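Local structure of CalU16 (Micromonospora echinospora, 4FPW) at residues A[4-10]-A[22-28]; A[62-66]-A[83-87]; A[90-94]-A[120-124]. The protein is probably a self-sacrifice resistance protein protecting its producer from the enediyne calicheamicin, and has the Bet v 1-like fold of the AHA1 family. Residues are numbered along the deposited sequence.

Interaction 1 of 3, residues A[4-10]-A[22-28]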
loop_
_atom_site.group_PDB
_atom_site.type_symbol
_atom_site.label_atom_id
_atom_site.label_comp_id
_atom_site.label_asym_id
_atom_site.label_seq_id
_atom_site.Cartn_x
_atom_site.Cartn_y
_atom_site.Cartn_z
ATOM N N GLN A 4 -12.016 8.558 3.613
ATOM C CA GLN A 4 -13.094 9.547 3.271
ATOM C C GLN A 4 -13.457 9.508 1.785
ATOM O O GLN A 4 -14.644 9.428 1.440
ATOM C CB GLN A 4 -12.685 10.976 3.666
ATOM C CG GLN A 4 -13.684 12.055 3.244
ATOM C CD GLN A 4 -13.077 13.451 3.183
ATOM O OE1 GLN A 4 -13.193 14.140 2.167
ATOM N NE2 GLN A 4 -12.435 13.879 4.272
ATOM N N ALA A 5 -12.441 9.606 0.923
ATOM C CA ALA A 5 -12.626 9.650 -0.534
ATOM C C ALA A 5 -11.271 9.587 -1.247
ATOM O O ALA A 5 -10.402 10.430 -0.993
ATOM C CB ALA A 5 -13.365 10.922 -0.943
ATOM N N THR A 6 -11.111 8.623 -2.161
ATOM C CA THR A 6 -9.790 8.304 -2.739
ATOM C C THR A 6 -9.567 8.817 -4.183
ATOM O O THR A 6 -10.460 8.751 -5.045
ATOM C CB THR A 6 -9.434 6.786 -2.699
ATOM O OG1 THR A 6 -9.175 6.300 -4.026
ATOM C CG2 THR A 6 -10.518 5.934 -2.025
ATOM N N GLU A 7 -8.342 9.307 -4.398
ATOM C CA GLU A 7 -7.832 9.751 -5.685
ATOM C C GLU A 7 -6.723 8.793 -6.076
ATOM O O GLU A 7 -5.714 8.668 -5.364
ATOM C CB GLU A 7 -7.245 11.161 -5.562
ATOM C CG GLU A 7 -6.658 11.729 -6.848
ATOM C CD GLU A 7 -6.051 13.109 -6.639
ATOM O OE1 GLU A 7 -4.937 13.183 -6.080
ATOM O OE2 GLU A 7 -6.683 14.128 -7.026
ATOM N N ARG A 8 -6.918 8.124 -7.205
ATOM C CA ARG A 8 -5.943 7.208 -7.755
ATOM C C ARG A 8 -5.062 7.923 -8.747
ATOM O O ARG A 8 -5.494 8.871 -9.407
ATOM C CB ARG A 8 -6.640 6.082 -8.498
ATOM C CG ARG A 8 -7.512 5.193 -7.637
ATOM C CD ARG A 8 -8.243 4.182 -8.507
ATOM N NE ARG A 8 -9.446 3.728 -7.827
ATOM C CZ ARG A 8 -10.691 4.059 -8.160
ATOM N NH1 ARG A 8 -10.941 4.823 -9.209
ATOM N NH2 ARG A 8 -11.704 3.591 -7.443
ATOM N N ALA A 9 -3.836 7.419 -8.889
ATOM C CA ALA A 9 -2.882 7.972 -9.843
ATOM C C ALA A 9 -1.756 6.985 -10.213
ATOM O O ALA A 9 -1.680 5.850 -9.708
ATOM C CB ALA A 9 -2.307 9.267 -9.303
ATOM N N LEU A 10 -0.905 7.448 -11.127
ATOM C CA LEU A 10 0.212 6.689 -11.641
ATOM C C LEU A 10 1.471 7.513 -11.521
ATOM O O LEU A 10 1.478 8.689 -11.844
ATOM C CB LEU A 10 -0.030 6.303 -13.102
ATOM C CG LEU A 10 -1.259 5.409 -13.299
ATOM C CD1 LEU A 10 -1.485 5.159 -14.783
ATOM C CD2 LEU A 10 -1.108 4.091 -12.554
ATOM N N SER A 22 3.911 3.113 -11.418
ATOM C CA SER A 22 3.334 2.850 -10.095
ATOM C C SER A 22 1.875 3.268 -9.903
ATOM O O SER A 22 1.340 4.160 -10.579
ATOM C CB SER A 22 4.181 3.499 -8.993
ATOM O OG SER A 22 4.300 4.896 -9.187
ATOM N N ILE A 23 1.271 2.575 -8.944
ATOM C CA ILE A 23 -0.027 2.859 -8.376
ATOM C C ILE A 23 0.183 3.869 -7.278
ATOM O O ILE A 23 1.130 3.742 -6.496
ATOM C CB ILE A 23 -0.617 1.559 -7.780
ATOM C CG1 ILE A 23 -1.681 0.985 -8.718
ATOM C CG2 ILE A 23 -1.193 1.754 -6.378
ATOM C CD1 ILE A 23 -1.306 0.998 -10.187
ATOM N N ILE A 24 -0.694 4.871 -7.218
ATOM C CA ILE A 24 -0.651 5.857 -6.146
ATOM C C ILE A 24 -2.065 6.097 -5.637
ATOM O O ILE A 24 -2.940 6.511 -6.395
ATOM C CB ILE A 24 -0.015 7.178 -6.615
ATOM C CG1 ILE A 24 1.492 6.997 -6.838
ATOM C CG2 ILE A 24 -0.220 8.268 -5.574
ATOM C CD1 ILE A 24 2.141 8.108 -7.642
ATOM N N ILE A 25 -2.269 5.837 -4.350
ATOM C CA ILE A 25 -3.564 5.927 -3.729
ATOM C C ILE A 25 -3.476 7.005 -2.681
ATOM O O ILE A 25 -2.561 6.981 -1.852
ATOM C CB ILE A 25 -3.950 4.597 -3.089
ATOM C CG1 ILE A 25 -4.357 3.614 -4.181
ATOM C CG2 ILE A 25 -5.090 4.758 -2.085
ATOM C CD1 ILE A 25 -4.350 2.178 -3.709
ATOM N N ARG A 26 -4.420 7.950 -2.740
ATOM C CA ARG A 26 -4.471 9.063 -1.811
ATOM C C ARG A 26 -5.813 9.068 -1.126
ATOM O O ARG A 26 -6.863 9.034 -1.779
ATOM C CB ARG A 26 -4.276 10.395 -2.532
ATOM C CG ARG A 26 -3.074 10.442 -3.478
ATOM C CD ARG A 26 -2.758 11.879 -3.861
ATOM N NE ARG A 26 -1.495 11.996 -4.589
ATOM C CZ ARG A 26 -1.359 12.082 -5.914
ATOM N NH1 ARG A 26 -2.410 12.070 -6.739
ATOM N NH2 ARG A 26 -0.139 12.190 -6.426
ATOM N N GLN A 27 -5.762 9.108 0.197
ATOM C CA GLN A 27 -6.930 9.076 1.035
ATOM C C GLN A 27 -6.657 9.935 2.236
ATOM O O GLN A 27 -5.545 9.930 2.786
ATOM C CB GLN A 27 -7.201 7.674 1.518
ATOM C CG GLN A 27 -7.479 6.674 0.412
ATOM C CD GLN A 27 -7.881 5.337 0.979
ATOM O OE1 GLN A 27 -7.154 4.764 1.786
ATOM N NE2 GLN A 27 -9.037 4.827 0.561
ATOM N N ARG A 28 -7.682 10.672 2.645
ATOM C CA ARG A 28 -7.553 11.559 3.759
ATOM C C ARG A 28 -8.257 10.907 4.927
ATOM O O ARG A 28 -9.332 10.324 4.757
ATOM C CB ARG A 28 -8.173 12.907 3.422
ATOM C CG ARG A 28 -7.408 14.051 4.047
ATOM C CD ARG A 28 -8.277 15.266 4.256
ATOM N NE ARG A 28 -8.006 15.869 5.550
ATOM C CZ ARG A 28 -8.713 16.865 6.067
ATOM N NH1 ARG A 28 -9.740 17.379 5.387
ATOM N NH2 ARG A 28 -8.397 17.350 7.272
HETATM O O HOH W 1 -8.039 11.751 -0.948
#

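Interaction 2 of 3, residues A[62-66]-A[83-87]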
loop_
_atom_site.group_PDB
_atom_site.type_symbol
_atom_site.label_atom_id
_atom_site.label_comp_id
_atom_site.label_asym_id
_atom_site.label_seq_id
_atom_site.Cartn_x
_atom_site.Cartn_y
_atom_site.Cartn_z
ATOM N N ASN A 62 13.073 -7.108 8.212
ATOM C CA ASN A 62 12.261 -7.762 7.197
ATOM C C ASN A 62 10.932 -8.271 7.709
ATOM O O ASN A 62 10.737 -8.435 8.918
ATOM C CB ASN A 62 13.045 -8.907 6.548
ATOM C CG ASN A 62 12.990 -10.176 7.357
ATOM O OD1 ASN A 62 13.462 -10.228 8.502
ATOM N ND2 ASN A 62 12.404 -11.219 6.772
ATOM N N PHE A 63 10.037 -8.533 6.756
ATOM C CA PHE A 63 8.635 -8.836 7.039
ATOM C C PHE A 63 8.125 -9.982 6.162
ATOM O O PHE A 63 8.517 -10.095 4.999
ATOM C CB PHE A 63 7.761 -7.598 6.777
ATOM C CG PHE A 63 7.439 -7.382 5.326
ATOM C CD1 PHE A 63 6.266 -7.875 4.778
ATOM C CD2 PHE A 63 8.310 -6.694 4.508
ATOM C CE1 PHE A 63 5.958 -7.688 3.440
ATOM C CE2 PHE A 63 8.019 -6.507 3.165
ATOM C CZ PHE A 63 6.840 -7.006 2.623
ATOM N N ALA A 64 7.242 -10.807 6.729
ATOM C CA ALA A 64 6.421 -11.746 5.960
ATOM C C ALA A 64 5.006 -11.647 6.444
ATOM O O ALA A 64 4.767 -11.467 7.633
ATOM C CB ALA A 64 6.911 -13.175 6.117
ATOM N N LEU A 65 4.075 -11.765 5.506
ATOM C CA LEU A 65 2.661 -11.737 5.788
ATOM C C LEU A 65 2.140 -13.137 5.468
ATOM O O LEU A 65 2.565 -13.769 4.497
ATOM C CB LEU A 65 1.994 -10.651 4.943
ATOM C CG LEU A 65 2.853 -9.365 4.956
ATOM C CD1 LEU A 65 2.474 -8.406 3.847
ATOM C CD2 LEU A 65 2.777 -8.665 6.297
ATOM N N GLN A 66 1.247 -13.629 6.313
ATOM C CA GLN A 66 0.774 -14.990 6.216
ATOM C C GLN A 66 -0.012 -15.270 4.936
ATOM O O GLN A 66 -1.252 -15.230 4.924
ATOM C CB GLN A 66 -0.103 -15.298 7.425
ATOM C CG GLN A 66 -0.498 -16.760 7.535
ATOM C CD GLN A 66 0.695 -17.661 7.831
ATOM O OE1 GLN A 66 1.642 -17.266 8.534
ATOM N NE2 GLN A 66 0.652 -18.885 7.311
ATOM N N THR A 83 9.168 2.629 3.435
ATOM C CA THR A 83 9.423 1.919 2.189
ATOM C C THR A 83 9.867 0.483 2.494
ATOM O O THR A 83 10.645 0.225 3.415
ATOM C CB THR A 83 10.490 2.611 1.327
ATOM O OG1 THR A 83 10.238 4.018 1.289
ATOM C CG2 THR A 83 10.486 2.042 -0.108
ATOM N N ILE A 84 9.353 -0.443 1.702
ATOM C CA ILE A 84 9.646 -1.838 1.853
ATOM C C ILE A 84 9.696 -2.491 0.479
ATOM O O ILE A 84 9.045 -2.006 -0.463
ATOM C CB ILE A 84 8.570 -2.553 2.684
ATOM C CG1 ILE A 84 7.169 -2.371 2.074
ATOM C CG2 ILE A 84 8.595 -2.056 4.106
ATOM C CD1 ILE A 84 6.261 -3.546 2.341
ATOM N N SER A 85 10.465 -3.575 0.370
ATOM C CA SER A 85 10.497 -4.379 -0.858
ATOM C C SER A 85 9.321 -5.312 -0.792
ATOM O O SER A 85 8.702 -5.457 0.247
ATOM C CB SER A 85 11.800 -5.204 -0.994
ATOM O OG SER A 85 11.847 -6.290 -0.070
ATOM N N TRP A 86 9.024 -5.961 -1.901
ATOM C CA TRP A 86 7.804 -6.725 -2.002
ATOM C C TRP A 86 8.028 -7.928 -2.929
ATOM O O TRP A 86 8.000 -7.791 -4.166
ATOM C CB TRP A 86 6.696 -5.810 -2.518
ATOM C CG TRP A 86 5.344 -6.361 -2.370
ATOM C CD1 TRP A 86 4.656 -7.096 -3.284
ATOM C CD2 TRP A 86 4.494 -6.226 -1.234
ATOM N NE1 TRP A 86 3.424 -7.452 -2.780
ATOM C CE2 TRP A 86 3.299 -6.920 -1.523
ATOM C CE3 TRP A 86 4.630 -5.586 0.010
ATOM C CZ2 TRP A 86 2.245 -6.989 -0.625
ATOM C CZ3 TRP A 86 3.578 -5.637 0.896
ATOM C CH2 TRP A 86 2.392 -6.334 0.576
ATOM N N VAL A 87 8.266 -9.099 -2.327
ATOM C CA VAL A 87 8.566 -10.305 -3.109
ATOM C C VAL A 87 7.384 -11.290 -3.085
ATOM O O VAL A 87 6.815 -11.552 -2.024
ATOM C CB VAL A 87 9.947 -10.959 -2.759
ATOM C CG1 VAL A 87 10.614 -10.351 -1.524
ATOM C CG2 VAL A 87 9.848 -12.480 -2.652
#

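Interaction 3 of 3, residues A[90-94]-A[120-124]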
loop_
_atom_site.group_PDB
_atom_site.type_symbol
_atom_site.label_atom_id
_atom_site.label_comp_id
_atom_site.label_asym_id
_atom_site.label_seq_id
_atom_site.Cartn_x
_atom_site.Cartn_y
_atom_site.Cartn_z
ATOM N N GLY A 90 5.328 -15.847 -8.248
ATOM C CA GLY A 90 5.404 -15.804 -9.710
ATOM C C GLY A 90 5.753 -14.427 -10.254
ATOM O O GLY A 90 5.699 -14.216 -11.464
ATOM N N LYS A 91 6.148 -13.509 -9.364
ATOM C CA LYS A 91 6.167 -12.086 -9.652
ATOM C C LYS A 91 7.566 -11.483 -9.637
ATOM O O LYS A 91 8.428 -11.972 -8.922
ATOM C CB LYS A 91 5.318 -11.348 -8.612
ATOM C CG LYS A 91 3.837 -11.702 -8.625
ATOM C CD LYS A 91 3.176 -11.199 -9.899
ATOM C CE LYS A 91 1.657 -11.299 -9.857
ATOM N NZ LYS A 91 1.043 -10.630 -11.053
ATOM N N PRO A 92 7.777 -10.394 -10.415
ATOM C CA PRO A 92 8.990 -9.601 -10.279
ATOM C C PRO A 92 8.925 -8.877 -8.968
ATOM O O PRO A 92 7.862 -8.814 -8.381
ATOM C CB PRO A 92 8.921 -8.615 -11.442
ATOM C CG PRO A 92 7.476 -8.509 -11.772
ATOM C CD PRO A 92 6.879 -9.847 -11.451
ATOM N N ASP A 93 10.062 -8.379 -8.502
ATOM C CA ASP A 93 10.129 -7.746 -7.200
ATOM C C ASP A 93 9.581 -6.347 -7.365
ATOM O O ASP A 93 9.690 -5.740 -8.430
ATOM C CB ASP A 93 11.561 -7.756 -6.621
ATOM C CG ASP A 93 11.944 -9.112 -5.989
ATOM O OD1 ASP A 93 11.308 -10.136 -6.325
ATOM O OD2 ASP A 93 12.873 -9.152 -5.142
ATOM N N SER A 94 8.962 -5.864 -6.303
ATOM C CA SER A 94 8.229 -4.606 -6.302
ATOM C C SER A 94 8.711 -3.767 -5.147
ATOM O O SER A 94 9.566 -4.193 -4.374
ATOM C CB SER A 94 6.739 -4.874 -6.113
ATOM O OG SER A 94 6.164 -5.590 -7.191
HETATM N N MSE A 120 0.702 -6.521 -13.052
HETATM C CA MSE A 120 0.753 -6.298 -11.614
HETATM C C MSE A 120 0.387 -4.871 -11.159
HETATM O O MSE A 120 0.198 -4.640 -9.956
HETATM C CB MSE A 120 2.159 -6.620 -11.124
HETATM C CG MSE A 120 2.289 -6.887 -9.639
HETATM SE SE MSE A 120 3.964 -7.397 -9.257
HETATM C CE MSE A 120 3.858 -7.603 -7.477
ATOM N N LEU A 121 0.313 -3.895 -12.068
ATOM C CA LEU A 121 -0.077 -2.539 -11.633
ATOM C C LEU A 121 -1.495 -2.591 -11.092
ATOM O O LEU A 121 -1.733 -2.341 -9.910
ATOM C CB LEU A 121 -0.018 -1.509 -12.767
ATOM C CG LEU A 121 1.255 -0.699 -12.993
ATOM C CD1 LEU A 121 0.948 0.405 -13.986
ATOM C CD2 LEU A 121 1.803 -0.100 -11.726
ATOM N N VAL A 122 -2.420 -2.949 -11.978
ATOM C CA VAL A 122 -3.822 -3.075 -11.639
ATOM C C VAL A 122 -3.938 -3.856 -10.332
ATOM O O VAL A 122 -4.321 -3.280 -9.301
ATOM C CB VAL A 122 -4.603 -3.790 -12.757
ATOM C CG1 VAL A 122 -6.087 -3.852 -12.423
ATOM C CG2 VAL A 122 -4.391 -3.088 -14.094
ATOM N N GLU A 123 -3.534 -5.136 -10.377
ATOM C CA GLU A 123 -3.689 -6.102 -9.271
ATOM C C GLU A 123 -3.358 -5.576 -7.888
ATOM O O GLU A 123 -3.935 -6.002 -6.883
ATOM C CB GLU A 123 -2.824 -7.329 -9.530
ATOM C CG GLU A 123 -3.384 -8.205 -10.633
ATOM C CD GLU A 123 -2.467 -9.332 -11.041
ATOM O OE1 GLU A 123 -1.312 -9.398 -10.549
ATOM O OE2 GLU A 123 -2.919 -10.157 -11.862
ATOM N N VAL A 124 -2.427 -4.645 -7.847
ATOM C CA VAL A 124 -1.901 -4.133 -6.608
ATOM C C VAL A 124 -2.679 -2.876 -6.166
ATOM O O VAL A 124 -3.089 -2.766 -5.003
ATOM C CB VAL A 124 -0.391 -3.936 -6.811
ATOM C CG1 VAL A 124 0.137 -2.723 -6.105
ATOM C CG2 VAL A 124 0.353 -5.193 -6.375
#

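Interaction 1 of 3, residues A[4-10]-A[22-28]
A salt bridge stands over one of the backbone-bonded pairs here: Glu7 OE1 lies 2.8 Å from Arg26 NH1, at the edge of the guanidinium, and the same two residues exchange main-chain hydrogen bonds, Glu7 N to Arg26 O at 3.0 Å and Arg26 N to Glu7 O at 3.0 Å. Two residues on, Ala9 and Ile24 repeat the pattern, with Ala9 N to Ile24 O at 2.8 Å and Ile24 N to Ala9 O at 2.9 Å. This alternation illustrates the antiparallel ladder of a β-hairpin, the intervening pairs Arg8–Ile25 and Leu10–Ile23 being non-hydrogen-bonded. CA-H...O contacts supplement it, the shortest from Leu10 CA to Ser22 O at 3.0 Å. Toward the N-terminus the ladder gives way to loop: a water donates to Ala5 O at 2.7 Å and, weakly, to Arg26 O at 3.1 Å. Apolar packing follows the ladder on both faces, Ala9 CB meeting Ile24 CB at 4.1 Å on the face of the salt bridge and Leu10 CD2 meeting Ile23 CD1 at 3.9 Å on the other. That second face is the one the helices cover: Arg8 forms a salt bridge with Glu129 of helix 118-138, which Ile23 and Ile25 also meet, and all three touch Trp173 of helix 161-177. Strand 7-15 is outermost in the sheet, and strand 20-29 carries the pairing on to strand 106-115.

Interaction 2 of 3, residues A[62-66]-A[83-87]
In the Bet v 1-like fold a curved antiparallel sheet wraps round a long helix, and this contact demonstrates how such curvature lets strands that are not neighbours touch. Strands 62-65 and 81-86 are separated in the sheet by strand 70-77; their short axes approach to 8.4 Å and run at 56° to each other, and no hydrogen bond links the two segments. From 62-66 the contact is made by side chains, led by Phe63. With its CA-to-CB bond directed at the other segment, Phe63 extends its ring to that segment, where Phe63 CZ meets Ile84 CD1 at 3.5 Å and Trp86 CE3 at 3.7 Å. Trp86 answers from the far strand: its six-membered ring and that of Phe63 have centroids 5.7 Å apart with planes inclined at 36°, an oblique aromatic pair. The indole also receives Leu65, whose CD1 lies 3.9 Å from Trp86 CH2, so Phe63 and Leu65 both meet Trp86. Beyond the segments, Trp86 makes an edge-to-face pair with His113 and its ring meets that of Trp128 on helix 118-138, which places this small apolar cluster on the helix-facing side of the sheet. Pro53 of the edge strand adjoins both Phe63 and Leu65. The shortest approach is at the ring edge, where Phe63 CE2 lies 3.2 Å from Ser85 O.

Interaction 3 of 3, residues A[90-94]-A[120-124]
In the Bet v 1-like fold a long helix packs on a curved antiparallel sheet; near the start of helix 118-138, segment 120-124 meets the loop leading into strand 94-103. Met120, present as selenomethionine, opens the segment and supplies most of the helix's share of the contact. Its side chain is extended, with all three chi angles near t, and so reaches straight from the helix to the loop. Met120 SE lies 3.9 Å from Lys91 CD and 4.4 Å from Pro92 CD, while Met120 CE comes to 3.1 Å from Ser94 OG, a tight approach between a methyl group and a hydroxyl. One flexible side chain thus touches two loop residues and the first residue of strand 94-103, and Thr115 of strand 106-115 adjoins it as well. Leu121 turns to another part of the sheet, packing on Arg21 and Ile23 of strand 20-29, as expected when successive helix residues face different ways. Three residues after Met120, just under one helical turn, Glu123 points back to the loop and forms a salt bridge with Lys91, whose aliphatic part runs past the selenium before Lys91 NZ arrives 2.7 Å from Glu123 OE1. Polar and apolar contacts therefore lie side by side, with Glu123 on the exposed side of the helix. Val124 completes the turn, resting on His113, and Val124 N bonds to Leu121 O at 3.2 Å and only weakly to Met120 O at 3.4 Å.

How the interactions relate
Along the chain the three contacts come in series, each closing before the next opens. Interactions 1 and 2 lie on opposite sides of the chain's centre, with their own centres about 21 Å apart, yet both belong to the same antiparallel sheet. Interaction 3, centred about 18 Å from interaction 1 and 13 Å from interaction 2, connects with each. Helix 118-138 reaches interaction 1 where Leu121 O lies 3.4 Å from Ile23 CD1, and a probable hydrogen bond from Ser94 N to Trp86 O, at 3.0 Å, joins segment 90-94 to interaction 2. The example thus illustrates how a helix start and the loop beside it together connect with separate parts of a curved sheet.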